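Local atomic coordinates of SAM dependent methyltransferase (Agrobacterium tumefaciens, PDB entry 2IGT), a protein that probably transfers a methyl group from S-adenosylmethionine, which it binds in the crystal, to an acceptor that is not identified. Residues A[57-62]-A[129-134]; A[139-144]-A[168-173]; A[218-223]-A[255-260]. All blocks are in the same frame, centred on the assembly; numbering follows the deposited sequence. Where two conformers were deposited one is given.

Interaction 1: A[57-62]-A[129-134]. With FMT (formic acid), chain I.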
loop_
_atom_site.group_PDB
_atom_site.type_symbol
_atom_site.label_atom_id
_atom_site.label_comp_id
_atom_site.label_asym_id
_atom_site.label_seq_id
_atom_site.Cartn_x
_atom_site.Cartn_y
_atom_site.Cartn_z
ATOM N N GLU A 57 -19.965 5.951 -25.113
ATOM C CA GLU A 57 -18.871 6.366 -26.005
ATOM C C GLU A 57 -18.497 5.220 -26.929
ATOM O O GLU A 57 -18.640 4.061 -26.550
ATOM C CB GLU A 57 -17.625 6.750 -25.201
ATOM C CG GLU A 57 -17.824 7.888 -24.224
ATOM C CD GLU A 57 -16.760 7.892 -23.172
ATOM O OE1 GLU A 57 -16.824 7.046 -22.238
ATOM O OE2 GLU A 57 -15.852 8.727 -23.294
ATOM N N GLN A 58 -18.020 5.539 -28.135
ATOM C CA GLN A 58 -17.447 4.518 -29.016
ATOM C C GLN A 58 -15.927 4.715 -29.041
ATOM O O GLN A 58 -15.468 5.816 -29.307
ATOM C CB GLN A 58 -18.046 4.637 -30.435
ATOM C CG GLN A 58 -17.750 3.465 -31.399
ATOM C CD GLN A 58 -18.564 2.203 -31.091
ATOM O OE1 GLN A 58 -19.647 2.264 -30.494
ATOM N NE2 GLN A 58 -18.040 1.048 -31.505
ATOM N N TYR A 59 -15.174 3.672 -28.676
ATOM C CA TYR A 59 -13.709 3.637 -28.772
ATOM C C TYR A 59 -13.374 2.497 -29.721
ATOM O O TYR A 59 -13.406 1.328 -29.317
ATOM C CB TYR A 59 -13.057 3.374 -27.405
ATOM C CG TYR A 59 -13.106 4.577 -26.486
ATOM C CD1 TYR A 59 -12.096 5.538 -26.534
ATOM C CD2 TYR A 59 -14.175 4.772 -25.601
ATOM C CE1 TYR A 59 -12.125 6.664 -25.706
ATOM C CE2 TYR A 59 -14.220 5.910 -24.767
ATOM C CZ TYR A 59 -13.189 6.843 -24.838
ATOM O OH TYR A 59 -13.212 7.976 -24.082
ATOM N N GLY A 60 -13.081 2.824 -30.981
ATOM C CA GLY A 60 -12.844 1.787 -31.991
ATOM C C GLY A 60 -14.022 0.837 -32.117
ATOM O O GLY A 60 -15.158 1.266 -32.340
ATOM N N ASP A 61 -13.765 -0.460 -31.961
ATOM C CA ASP A 61 -14.833 -1.448 -32.045
ATOM C C ASP A 61 -15.706 -1.629 -30.799
ATOM O O ASP A 61 -16.699 -2.326 -30.867
ATOM C CB ASP A 61 -14.280 -2.797 -32.481
ATOM C CG ASP A 61 -13.844 -2.796 -33.933
ATOM O OD1 ASP A 61 -14.527 -2.157 -34.782
ATOM O OD2 ASP A 61 -12.818 -3.449 -34.209
ATOM N N TYR A 62 -15.366 -1.002 -29.675
ATOM C CA TYR A 62 -16.176 -1.159 -28.464
ATOM C C TYR A 62 -17.086 0.041 -28.162
ATOM O O TYR A 62 -16.669 1.194 -28.259
ATOM C CB TYR A 62 -15.287 -1.386 -27.229
ATOM C CG TYR A 62 -14.497 -2.670 -27.194
ATOM C CD1 TYR A 62 -14.927 -3.814 -27.895
ATOM C CD2 TYR A 62 -13.345 -2.762 -26.410
ATOM C CE1 TYR A 62 -14.195 -5.001 -27.852
ATOM C CE2 TYR A 62 -12.619 -3.957 -26.338
ATOM C CZ TYR A 62 -13.042 -5.057 -27.056
ATOM O OH TYR A 62 -12.313 -6.214 -26.978
ATOM N N ARG A 129 -11.863 3.979 -14.099
ATOM C CA ARG A 129 -12.745 4.454 -15.165
ATOM C C ARG A 129 -11.971 4.768 -16.453
ATOM O O ARG A 129 -12.551 4.827 -17.539
ATOM C CB ARG A 129 -13.497 5.714 -14.696
ATOM C CG ARG A 129 -12.650 6.997 -14.735
ATOM C CD ARG A 129 -13.251 8.158 -13.924
ATOM N NE ARG A 129 -12.203 8.886 -13.201
ATOM C CZ ARG A 129 -11.969 10.194 -13.288
ATOM N NH1 ARG A 129 -10.977 10.731 -12.589
ATOM N NH2 ARG A 129 -12.717 10.973 -14.064
ATOM N N HIS A 130 -10.663 4.973 -16.326
ATOM C CA HIS A 130 -9.850 5.449 -17.450
ATOM C C HIS A 130 -9.556 4.355 -18.482
ATOM O O HIS A 130 -9.174 3.245 -18.109
ATOM C CB HIS A 130 -8.554 6.143 -16.960
ATOM C CG HIS A 130 -7.582 5.253 -16.236
ATOM N ND1 HIS A 130 -7.072 4.090 -16.780
ATOM C CD2 HIS A 130 -6.946 5.414 -15.049
ATOM C CE1 HIS A 130 -6.207 3.549 -15.938
ATOM N NE2 HIS A 130 -6.113 4.330 -14.881
ATOM N N VAL A 131 -9.750 4.667 -19.766
ATOM C CA VAL A 131 -9.611 3.660 -20.836
ATOM C C VAL A 131 -8.273 3.788 -21.577
ATOM O O VAL A 131 -8.055 3.129 -22.592
ATOM C CB VAL A 131 -10.793 3.687 -21.861
ATOM C CG1 VAL A 131 -12.145 3.288 -21.165
ATOM C CG2 VAL A 131 -10.914 5.071 -22.521
ATOM N N GLY A 132 -7.377 4.633 -21.079
ATOM C CA GLY A 132 -6.008 4.676 -21.594
ATOM C C GLY A 132 -5.757 5.817 -22.572
ATOM O O GLY A 132 -4.696 5.881 -23.213
ATOM N N VAL A 133 -6.747 6.699 -22.701
ATOM C CA VAL A 133 -6.648 7.872 -23.568
ATOM C C VAL A 133 -7.728 8.870 -23.172
ATOM O O VAL A 133 -8.808 8.476 -22.721
ATOM C CB VAL A 133 -6.749 7.479 -25.087
ATOM C CG1 VAL A 133 -8.095 6.775 -25.425
ATOM C CG2 VAL A 133 -6.456 8.669 -26.025
ATOM N N PHE A 134 -7.397 10.151 -23.309
ATOM C CA PHE A 134 -8.325 11.256 -23.174
ATOM C C PHE A 134 -8.503 11.828 -24.579
ATOM O O PHE A 134 -7.756 12.725 -24.988
ATOM C CB PHE A 134 -7.753 12.304 -22.190
ATOM C CG PHE A 134 -7.753 11.857 -20.757
ATOM C CD1 PHE A 134 -8.864 12.078 -19.935
ATOM C CD2 PHE A 134 -6.656 11.207 -20.229
ATOM C CE1 PHE A 134 -8.866 11.670 -18.599
ATOM C CE2 PHE A 134 -6.656 10.771 -18.894
ATOM C CZ PHE A 134 -7.763 11.012 -18.072
HETATM C C FMT I . -8.826 8.039 -19.865
HETATM O O1 FMT I . -7.903 7.222 -19.891
HETATM O O2 FMT I . -10.026 7.761 -19.900
HETATM O O HOH W 1 -11.605 9.123 -21.973
#
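Tyr59 and Val131 make the heart of this contact: the CG2 methyl of Val131 sits over one face of the phenol ring, 3.9 Å from the ring centroid and 20° off the normal, a CH-pi contact displaced toward the hydroxyl end, where CZ is the nearest ring atom at 3.7 Å. Val133 adds CG1 at 4.0 Å from Tyr59 CE1, coming in obliquely. With chi1 at 60° that methyl lies between backbone N and carbonyl carbon, the branch nearest the tyrosine. Phe45 and Pro135 pack on the same tyrosine, and this part is buried. The other end of 57-62 is looser. A type II' turn from Tyr59 to Tyr62, with Gly60 at positive phi, links strands 54-59 and 62-67 as a tight beta hairpin. There Gln58 NE2 braces Gly60 O at 3.0 Å, and Asp61 is solvent-exposed; none of these three reaches 129-134. On the loop side, polar bonds begin at the hydroxyl. Tyr59 OH donates to Glu57 OE2 at 2.9 Å, from above the carboxylate plane, while Arg66 pairs with Glu57 OE1. The hydroxyl also bonds a water, which in turn reaches Val133 O and O2 of a formic acid. That molecule, probably from the crystallisation liquor, accepts a bond from Val131 N on O2 (3.1 Å) and one from Gly132 N on O1 (2.9 Å); Arg66 and Tyr163 hold it too, and the ring of Phe134 lies against it. Phe134 belongs to the S-adenosylmethionine pocket, which places this loop, with the hairpin packed against Val131 and Val133, at the edge of that site. Backbone N-H groups and an arginine converging on one small acid imply a niche suited to an anion, consistent with formate binding as the carboxylate.

Interaction 2: A[139-144]-A[168-173]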
loop_
_atom_site.group_PDB
_atom_site.type_symbol
_atom_site.label_atom_id
_atom_site.label_comp_id
_atom_site.label_asym_id
_atom_site.label_seq_id
_atom_site.Cartn_x
_atom_site.Cartn_y
_atom_site.Cartn_z
ATOM N N VAL A 139 -7.466 18.015 -29.769
ATOM C CA VAL A 139 -7.329 19.425 -30.123
ATOM C C VAL A 139 -5.896 19.940 -29.804
ATOM O O VAL A 139 -5.279 20.601 -30.645
ATOM C CB VAL A 139 -8.422 20.299 -29.467
ATOM C CG1 VAL A 139 -8.342 21.732 -29.970
ATOM C CG2 VAL A 139 -9.809 19.702 -29.754
ATOM N N HIS A 140 -5.370 19.624 -28.621
ATOM C CA HIS A 140 -3.996 20.033 -28.265
ATOM C C HIS A 140 -2.969 19.239 -29.083
ATOM O O HIS A 140 -1.934 19.780 -29.457
ATOM C CB HIS A 140 -3.684 19.858 -26.760
ATOM C CG HIS A 140 -4.573 20.657 -25.845
ATOM N ND1 HIS A 140 -4.624 22.040 -25.866
ATOM C CD2 HIS A 140 -5.417 20.261 -24.860
ATOM C CE1 HIS A 140 -5.493 22.457 -24.957
ATOM N NE2 HIS A 140 -5.984 21.400 -24.328
ATOM N N TRP A 141 -3.257 17.963 -29.366
ATOM C CA TRP A 141 -2.349 17.169 -30.213
ATOM C C TRP A 141 -2.226 17.737 -31.612
ATOM O O TRP A 141 -1.135 17.685 -32.209
ATOM C CB TRP A 141 -2.769 15.705 -30.321
ATOM C CG TRP A 141 -2.954 15.028 -29.016
ATOM C CD1 TRP A 141 -2.369 15.346 -27.822
ATOM C CD2 TRP A 141 -3.782 13.883 -28.775
ATOM N NE1 TRP A 141 -2.819 14.476 -26.838
ATOM C CE2 TRP A 141 -3.682 13.574 -27.401
ATOM C CE3 TRP A 141 -4.608 13.099 -29.590
ATOM C CZ2 TRP A 141 -4.383 12.504 -26.814
ATOM C CZ3 TRP A 141 -5.325 12.038 -29.001
ATOM C CH2 TRP A 141 -5.191 11.756 -27.628
ATOM N N GLU A 142 -3.338 18.271 -32.126
ATOM C CA GLU A 142 -3.372 18.941 -33.422
ATOM C C GLU A 142 -2.507 20.200 -33.441
ATOM O O GLU A 142 -1.751 20.427 -34.400
ATOM C CB GLU A 142 -4.826 19.231 -33.843
ATOM C CG GLU A 142 -5.546 17.961 -34.316
ATOM C CD GLU A 142 -7.062 18.093 -34.468
ATOM O OE1 GLU A 142 -7.702 18.948 -33.810
ATOM O OE2 GLU A 142 -7.624 17.294 -35.245
ATOM N N TRP A 143 -2.629 21.006 -32.386
ATOM C CA TRP A 143 -1.792 22.195 -32.189
ATOM C C TRP A 143 -0.307 21.785 -32.164
ATOM O O TRP A 143 0.524 22.377 -32.843
ATOM C CB TRP A 143 -2.187 22.982 -30.923
ATOM C CG TRP A 143 -1.202 24.089 -30.656
ATOM C CD1 TRP A 143 -1.246 25.384 -31.117
ATOM C CD2 TRP A 143 0.002 23.970 -29.898
ATOM N NE1 TRP A 143 -0.121 26.078 -30.689
ATOM C CE2 TRP A 143 0.657 25.231 -29.941
ATOM C CE3 TRP A 143 0.595 22.916 -29.174
ATOM C CZ2 TRP A 143 1.881 25.465 -29.277
ATOM C CZ3 TRP A 143 1.814 23.153 -28.515
ATOM C CH2 TRP A 143 2.443 24.415 -28.579
ATOM N N LEU A 144 -0.008 20.736 -31.397
ATOM C CA LEU A 144 1.340 20.182 -31.277
ATOM C C LEU A 144 1.900 19.632 -32.608
ATOM O O LEU A 144 3.000 19.979 -33.006
ATOM C CB LEU A 144 1.319 19.091 -30.195
ATOM C CG LEU A 144 2.582 18.260 -29.991
ATOM C CD1 LEU A 144 3.708 19.139 -29.491
ATOM C CD2 LEU A 144 2.280 17.111 -28.984
ATOM N N SER A 168 3.103 12.307 -26.742
ATOM C CA SER A 168 4.511 12.015 -26.981
ATOM C C SER A 168 4.670 11.379 -28.346
ATOM O O SER A 168 5.607 11.694 -29.080
ATOM C CB SER A 168 5.049 11.077 -25.894
ATOM O OG SER A 168 4.902 11.692 -24.623
ATOM N N LEU A 169 3.739 10.490 -28.690
ATOM C CA LEU A 169 3.827 9.763 -29.951
ATOM C C LEU A 169 3.489 10.649 -31.152
ATOM O O LEU A 169 4.161 10.567 -32.195
ATOM C CB LEU A 169 2.947 8.499 -29.906
ATOM C CG LEU A 169 3.362 7.484 -28.835
ATOM C CD1 LEU A 169 2.412 6.297 -28.821
ATOM C CD2 LEU A 169 4.837 7.010 -28.990
ATOM N N VAL A 170 2.488 11.519 -30.982
ATOM C CA VAL A 170 2.145 12.522 -32.009
ATOM C C VAL A 170 3.374 13.400 -32.316
ATOM O O VAL A 170 3.739 13.581 -33.481
ATOM C CB VAL A 170 0.911 13.393 -31.608
ATOM C CG1 VAL A 170 0.716 14.528 -32.598
ATOM C CG2 VAL A 170 -0.392 12.541 -31.560
ATOM N N ALA A 171 4.018 13.916 -31.269
ATOM C CA ALA A 171 5.207 14.772 -31.446
ATOM C C ALA A 171 6.341 14.021 -32.143
ATOM O O ALA A 171 6.935 14.511 -33.119
ATOM C CB ALA A 171 5.667 15.369 -30.110
ATOM N N ALA A 172 6.624 12.815 -31.662
ATOM C CA ALA A 172 7.670 11.982 -32.255
ATOM C C ALA A 172 7.394 11.588 -33.720
ATOM O O ALA A 172 8.329 11.593 -34.554
ATOM C CB ALA A 172 7.931 10.738 -31.376
ATOM N N ALA A 173 6.140 11.287 -34.052
ATOM C CA ALA A 173 5.770 10.963 -35.445
ATOM C C ALA A 173 6.050 12.151 -36.357
ATOM O O ALA A 173 6.455 11.978 -37.504
ATOM C CB ALA A 173 4.319 10.576 -35.550
#
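Two helices approach through paired positions, Trp141 with Val170 and Leu144 with Ala171, each pair with its CA atoms 6.7 Å apart and no hydrogen bond between the two backbones. Val170 does most of the touching, for both its methyls meet helix 138-150. CG1 stands anti to the backbone N (chi1 172°) and comes to 3.7 Å from Trp141 O, against the carbonyl rather than the side chain; CG2 meets Trp141 CB at 4.1 Å. The indole itself runs on past the valine, which approaches it obliquely, and packs against Leu117 and Val133. One turn further along the helix, Leu144 reaches across with a single branch: CD2 lies 4.0 Å from Ala171 CB, and the small alanine lets the leucine tip settle close to the second helix. All four residues are buried. In the class I methyltransferase fold, helix 138-150 precedes the first strand of the Rossmann-like core, 156-160, and helix 166-173 is the helix of the beta-alpha-beta crossover from that strand to its parallel neighbour 177-181. The contact thus joins two helices lying on the same face of the sheet. Their other sides are anchored differently. His140 and Trp143 rest on strand 268-273, with Trp143 NE1 bonded to Glu328 and its ring in a cation-pi contact with Arg326. On helix 166-173, Ala171 and Ala172 press on Val178 of strand 177-181, and Ser168 OG bonds Asn159 of strand 156-160.

Interaction 3: A[218-223]-A[255-260]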
loop_
_atom_site.group_PDB
_atom_site.type_symbol
_atom_site.label_atom_id
_atom_site.label_comp_id
_atom_site.label_asym_id
_atom_site.label_seq_id
_atom_site.Cartn_x
_atom_site.Cartn_y
_atom_site.Cartn_z
ATOM N N ARG A 218 15.827 19.660 -11.866
ATOM C CA ARG A 218 17.114 19.117 -12.305
ATOM C C ARG A 218 17.485 19.549 -13.723
ATOM O O ARG A 218 18.662 19.838 -13.983
ATOM C CB ARG A 218 17.161 17.590 -12.111
ATOM C CG ARG A 218 17.220 17.256 -10.589
ATOM C CD ARG A 218 17.188 15.754 -10.246
ATOM N NE ARG A 218 17.219 15.595 -8.779
ATOM C CZ ARG A 218 17.237 14.428 -8.134
ATOM N NH1 ARG A 218 17.244 13.279 -8.821
ATOM N NH2 ARG A 218 17.265 14.407 -6.795
ATOM N N GLU A 219 16.495 19.581 -14.629
ATOM C CA GLU A 219 16.701 20.161 -15.983
ATOM C C GLU A 219 17.139 21.626 -15.906
ATOM O O GLU A 219 18.057 22.055 -16.609
ATOM C CB GLU A 219 15.415 20.060 -16.829
ATOM C CG GLU A 219 15.083 18.629 -17.234
ATOM C CD GLU A 219 16.151 18.038 -18.154
ATOM O OE1 GLU A 219 15.975 18.161 -19.379
ATOM O OE2 GLU A 219 17.135 17.459 -17.649
ATOM N N GLU A 220 16.487 22.394 -15.037
ATOM C CA GLU A 220 16.849 23.787 -14.859
ATOM C C GLU A 220 18.297 23.899 -14.383
ATOM O O GLU A 220 19.062 24.729 -14.898
ATOM C CB GLU A 220 15.901 24.515 -13.892
ATOM C CG GLU A 220 16.261 25.998 -13.779
ATOM C CD GLU A 220 15.460 26.769 -12.730
ATOM O OE1 GLU A 220 14.728 26.131 -11.935
ATOM O OE2 GLU A 220 15.607 28.016 -12.691
ATOM N N ARG A 221 18.672 23.058 -13.420
ATOM C CA ARG A 221 20.054 23.061 -12.934
ATOM C C ARG A 221 21.045 22.705 -14.053
ATOM O O ARG A 221 22.139 23.285 -14.127
ATOM C CB ARG A 221 20.234 22.141 -11.730
ATOM C CG ARG A 221 21.604 22.285 -11.022
ATOM C CD ARG A 221 21.609 21.553 -9.694
ATOM N NE ARG A 221 20.910 20.263 -9.802
ATOM C CZ ARG A 221 21.483 19.060 -9.764
ATOM N NH1 ARG A 221 22.796 18.940 -9.584
ATOM N NH2 ARG A 221 20.728 17.962 -9.872
ATOM N N ARG A 222 20.646 21.783 -14.922
ATOM C CA ARG A 222 21.486 21.338 -16.062
ATOM C C ARG A 222 21.553 22.395 -17.185
ATOM O O ARG A 222 22.403 22.307 -18.082
ATOM C CB ARG A 222 20.980 19.994 -16.603
ATOM C CG ARG A 222 21.300 18.818 -15.670
ATOM C CD ARG A 222 20.953 17.447 -16.269
ATOM N NE ARG A 222 19.548 17.139 -16.097
ATOM C CZ ARG A 222 19.029 16.262 -15.228
ATOM N NH1 ARG A 222 17.710 16.085 -15.210
ATOM N NH2 ARG A 222 19.800 15.572 -14.383
ATOM N N GLY A 223 20.681 23.406 -17.112
ATOM C CA GLY A 223 20.606 24.468 -18.136
ATOM C C GLY A 223 19.891 23.978 -19.386
ATOM O O GLY A 223 20.035 24.560 -20.448
ATOM N N LEU A 255 5.271 25.899 -12.965
ATOM C CA LEU A 255 5.200 26.722 -14.177
ATOM C C LEU A 255 6.389 27.676 -14.278
ATOM O O LEU A 255 6.902 27.937 -15.383
ATOM C CB LEU A 255 3.867 27.484 -14.271
ATOM C CG LEU A 255 2.645 26.599 -14.514
ATOM C CD1 LEU A 255 1.387 27.470 -14.633
ATOM C CD2 LEU A 255 2.825 25.709 -15.747
ATOM N N ASP A 256 6.839 28.192 -13.136
ATOM C CA ASP A 256 8.014 29.065 -13.123
ATOM C C ASP A 256 9.273 28.323 -13.589
ATOM O O ASP A 256 10.059 28.872 -14.366
ATOM C CB ASP A 256 8.225 29.682 -11.743
ATOM C CG ASP A 256 9.304 30.747 -11.741
ATOM O OD1 ASP A 256 9.297 31.633 -12.639
ATOM O OD2 ASP A 256 10.146 30.715 -10.821
ATOM N N ILE A 257 9.450 27.081 -13.134
ATOM C CA ILE A 257 10.579 26.262 -13.596
ATOM C C ILE A 257 10.399 25.961 -15.085
ATOM O O ILE A 257 11.365 26.059 -15.856
ATOM C CB ILE A 257 10.732 24.964 -12.789
ATOM C CG1 ILE A 257 11.072 25.254 -11.320
ATOM C CG2 ILE A 257 11.851 24.062 -13.383
ATOM C CD1 ILE A 257 10.851 24.014 -10.444
ATOM N N CYS A 258 9.177 25.598 -15.501
ATOM C CA CYS A 258 8.917 25.412 -16.943
ATOM C C CYS A 258 9.373 26.614 -17.753
ATOM O O CYS A 258 10.018 26.461 -18.808
ATOM C CB CYS A 258 7.428 25.142 -17.224
ATOM S SG CYS A 258 6.897 23.526 -16.746
ATOM N N ARG A 259 9.037 27.813 -17.295
ATOM C CA ARG A 259 9.495 29.002 -18.009
ATOM C C ARG A 259 11.017 29.052 -18.131
ATOM O O ARG A 259 11.553 29.367 -19.216
ATOM C CB ARG A 259 9.001 30.276 -17.340
ATOM C CG ARG A 259 9.612 31.506 -17.995
ATOM C CD ARG A 259 8.983 32.754 -17.504
ATOM N NE ARG A 259 9.612 33.901 -18.156
ATOM C CZ ARG A 259 9.228 35.162 -17.981
ATOM N NH1 ARG A 259 8.204 35.438 -17.177
ATOM N NH2 ARG A 259 9.881 36.151 -18.608
ATOM N N GLU A 260 11.702 28.743 -17.026
ATOM C CA GLU A 260 13.174 28.732 -17.004
ATOM C C GLU A 260 13.797 27.672 -17.931
ATOM O O GLU A 260 14.948 27.795 -18.307
ATOM C CB GLU A 260 13.699 28.590 -15.560
ATOM C CG GLU A 260 13.410 29.804 -14.681
ATOM C CD GLU A 260 13.941 31.084 -15.294
ATOM O OE1 GLU A 260 15.167 31.195 -15.442
ATOM O OE2 GLU A 260 13.132 31.968 -15.662
#
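Glu220 reaches out straight to helix 247-260, its CG anti to the backbone N (chi1 -177°) and the chain extended beyond, bringing the carboxylate over Ile257 and Glu260, one oxygen to each. It crosses Ile257 at about a right angle, and OE1 rests at 3.8 Å from both CG1 and CG2 of that isoleucine. The other oxygen, OE2, sits against the aliphatic part of Glu260, 3.5 Å from its CB and CG. Glu260 bends at chi2 (-55°); the two carboxylate planes stand 54° apart, with Glu260 OE1 4.2 Å from Glu220 OE2. Arg24 bridges Glu260 OE2 and Asp256 OD1. Helices 212-222, ended by a Schellman motif at Gly223, and 247-260 are the crossover helices before and after strand 228-231 of the methyltransferase sheet; Ile257 continues the apolar seam onto Ile216. With no hydrogen bond across the pair, the contact rests on carboxylate oxygens set against methylene and methyl groups, van der Waals contacts that do little for the charge, and the two glutamates probably repel one another, a cost that Arg24 would partly offset on the Glu260 side.

Interactions 1 and 2 are physically joined: Val133 CG2 packs 3.7 Å from Trp141 CH2, so the loop that meets the hairpin also leans on helix 138-150, although the two centres are 19 Å apart. Interaction 3 stands separately, with nearest atoms about 12 Å from interaction 2 and about 18 Å from interaction 1, on the opposite side of the chain's centre from the latter. All three lie at similar range from the bound S-adenosylmethionine: the side chains of Val133, Trp141 and Ile257 are about 10, 11 and 12 Å from it. Direct contact comes through Phe134 of 129-134, whereas interactions 2 and 3 join helices around the sheet that carries the pocket.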